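Long-range contact in halogenase (Chondromyces crocatus, PDB 3E1T), which is an FAD-dependent halogenase that probably installs the chlorine of the myxobacterial natural product chondrochloren: residues 215-220 with 255-259. Numbering follows the deposited sequence.
Sequences FQDGWF and YIDRC
F215 meets R258, C259 and Y255 in turn along its length, a worked example of how one aromatic side chain can bridge a beta turn and the end of a helix. Its CB lies 3.9 Å from R258 O and beside C259 CB, and CG stays near C259 CB. CD1 keeps to R258 O; CE1 and CZ, at the far end, reach Y255 CD1, CE1 at 3.7 Å, with the two ring planes 66° apart. With chi1 at 70°, CG is flanked by both backbone arms, N and C, and the ring folds back over its own type I turn, where the backbone N atoms of D217 and G218 lie over one face, offset toward the rim. Past the F215 ring, R258 NH1 donates to D217 OD2 (2.7 Å, 160°) in a salt bridge, approaching from above the carboxylate plane. A water links D217 OD2 to Y255 OH, and another joins Q216 N to R258 O. Replacing D217 by an alanine removes the carboxylate, which is likely to leave the R258 guanidinium without this salt bridge and freer to swing. F220 CZ packs 3.7 Å from I256 CG1. The turn links antiparallel strands 210-215 and 218-224 and meets the junction of helices 248-257 and 260-266, with F220 also against I262 and strand 229-237.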
loop_
_atom_site.group_PDB
_atom_site.type_symbol
_atom_site.label_atom_id
_atom_site.label_comp_id
_atom_site.label_asym_id
_atom_site.label_seq_id
_atom_site.Cartn_x
_atom_site.Cartn_y
_atom_site.Cartn_z
ATOM N N PHE A 215 3.972 -4.001 -20.742
ATOM C CA PHE A 215 4.782 -4.481 -21.869
ATOM C C PHE A 215 4.883 -6.001 -21.788
ATOM O O PHE A 215 4.136 -6.619 -21.022
ATOM C CB PHE A 215 6.147 -3.795 -21.930
ATOM C CG PHE A 215 7.098 -4.183 -20.827
ATOM C CD1 PHE A 215 8.265 -4.893 -21.123
ATOM C CD2 PHE A 215 6.852 -3.813 -19.504
ATOM C CE1 PHE A 215 9.165 -5.235 -20.134
ATOM C CE2 PHE A 215 7.754 -4.154 -18.489
ATOM C CZ PHE A 215 8.909 -4.869 -18.804
ATOM N N GLN A 216 5.771 -6.622 -22.566
ATOM C CA GLN A 216 5.702 -8.083 -22.695
ATOM C C GLN A 216 6.021 -8.836 -21.404
ATOM O O GLN A 216 5.510 -9.935 -21.187
ATOM C CB GLN A 216 6.579 -8.615 -23.831
ATOM C CG GLN A 216 6.177 -10.027 -24.229
ATOM C CD GLN A 216 6.915 -10.559 -25.420
ATOM O OE1 GLN A 216 6.289 -10.991 -26.392
ATOM N NE2 GLN A 216 8.254 -10.551 -25.361
ATOM N N ASP A 217 6.893 -8.264 -20.577
ATOM C CA ASP A 217 7.385 -8.955 -19.373
ATOM C C ASP A 217 6.817 -8.389 -18.057
ATOM O O ASP A 217 7.262 -8.768 -16.965
ATOM C CB ASP A 217 8.919 -8.958 -19.347
ATOM C CG ASP A 217 9.530 -10.008 -20.280
ATOM O OD1 ASP A 217 8.787 -10.761 -20.935
ATOM O OD2 ASP A 217 10.768 -10.098 -20.332
ATOM N N GLY A 218 5.835 -7.503 -18.153
ATOM C CA GLY A 218 5.247 -6.892 -16.957
ATOM C C GLY A 218 4.745 -5.504 -17.222
ATOM O O GLY A 218 4.156 -5.247 -18.270
ATOM N N TRP A 219 4.972 -4.598 -16.277
ATOM C CA TRP A 219 4.520 -3.224 -16.441
ATOM C C TRP A 219 5.406 -2.230 -15.710
ATOM O O TRP A 219 6.123 -2.592 -14.781
ATOM C CB TRP A 219 3.038 -3.054 -16.037
ATOM C CG TRP A 219 2.736 -3.325 -14.580
ATOM C CD1 TRP A 219 2.509 -4.541 -14.006
ATOM C CD2 TRP A 219 2.599 -2.354 -13.530
ATOM N NE1 TRP A 219 2.252 -4.391 -12.659
ATOM C CE2 TRP A 219 2.307 -3.061 -12.341
ATOM C CE3 TRP A 219 2.718 -0.962 -13.475
ATOM C CZ2 TRP A 219 2.133 -2.423 -11.108
ATOM C CZ3 TRP A 219 2.536 -0.320 -12.251
ATOM C CH2 TRP A 219 2.245 -1.054 -11.082
ATOM N N PHE A 220 5.355 -0.978 -16.158
ATOM C CA PHE A 220 6.138 0.109 -15.583
ATOM C C PHE A 220 5.239 1.096 -14.859
ATOM O O PHE A 220 4.106 1.342 -15.285
ATOM C CB PHE A 220 6.864 0.873 -16.695
ATOM C CG PHE A 220 8.243 0.386 -16.982
ATOM C CD1 PHE A 220 9.321 0.836 -16.224
ATOM C CD2 PHE A 220 8.476 -0.486 -18.038
ATOM C CE1 PHE A 220 10.617 0.396 -16.493
ATOM C CE2 PHE A 220 9.758 -0.939 -18.326
ATOM C CZ PHE A 220 10.840 -0.493 -17.560
ATOM N N TYR A 255 14.783 -3.305 -19.824
ATOM C CA TYR A 255 13.326 -3.307 -19.704
ATOM C C TYR A 255 12.736 -2.002 -20.228
ATOM O O TYR A 255 11.688 -2.001 -20.879
ATOM C CB TYR A 255 12.874 -3.532 -18.255
ATOM C CG TYR A 255 12.942 -4.963 -17.771
ATOM C CD1 TYR A 255 12.466 -6.021 -18.555
ATOM C CD2 TYR A 255 13.455 -5.261 -16.505
ATOM C CE1 TYR A 255 12.514 -7.334 -18.100
ATOM C CE2 TYR A 255 13.517 -6.573 -16.043
ATOM C CZ TYR A 255 13.041 -7.597 -16.839
ATOM O OH TYR A 255 13.099 -8.881 -16.369
ATOM N N ILE A 256 13.407 -0.892 -19.932
ATOM C CA ILE A 256 12.964 0.420 -20.410
ATOM C C ILE A 256 12.893 0.436 -21.938
ATOM O O ILE A 256 11.871 0.811 -22.508
ATOM C CB ILE A 256 13.858 1.557 -19.879
ATOM C CG1 ILE A 256 13.600 1.778 -18.386
ATOM C CG2 ILE A 256 13.599 2.851 -20.646
ATOM C CD1 ILE A 256 14.677 2.565 -17.686
ATOM N N ASP A 257 13.972 -0.015 -22.584
ATOM C CA ASP A 257 14.038 -0.104 -24.047
ATOM C C ASP A 257 12.885 -0.902 -24.655
ATOM O O ASP A 257 12.483 -0.653 -25.790
ATOM C CB ASP A 257 15.371 -0.712 -24.490
ATOM C CG ASP A 257 16.543 0.246 -24.329
ATOM O OD1 ASP A 257 16.345 1.409 -23.888
ATOM O OD2 ASP A 257 17.678 -0.170 -24.654
ATOM N N ARG A 258 12.344 -1.848 -23.892
ATOM C CA ARG A 258 11.313 -2.761 -24.402
ATOM C C ARG A 258 9.887 -2.267 -24.160
ATOM O O ARG A 258 8.915 -2.947 -24.489
ATOM C CB ARG A 258 11.499 -4.156 -23.806
ATOM C CG ARG A 258 12.760 -4.870 -24.268
ATOM C CD ARG A 258 12.872 -6.205 -23.565
ATOM N NE ARG A 258 11.707 -7.036 -23.845
ATOM C CZ ARG A 258 11.309 -8.068 -23.103
ATOM N NH1 ARG A 258 11.980 -8.419 -22.001
ATOM N NH2 ARG A 258 10.235 -8.754 -23.470
ATOM N N CYS A 259 9.764 -1.076 -23.592
ATOM C CA CYS A 259 8.453 -0.472 -23.367
ATOM C C CYS A 259 8.386 0.896 -24.056
ATOM O O CYS A 259 8.827 1.895 -23.489
ATOM C CB CYS A 259 8.168 -0.343 -21.866
ATOM S SG CYS A 259 6.542 0.353 -21.489
HETATM O O HOH W 1 7.492 -5.373 -24.922
HETATM O O HOH W 2 11.607 -10.569 -17.562
#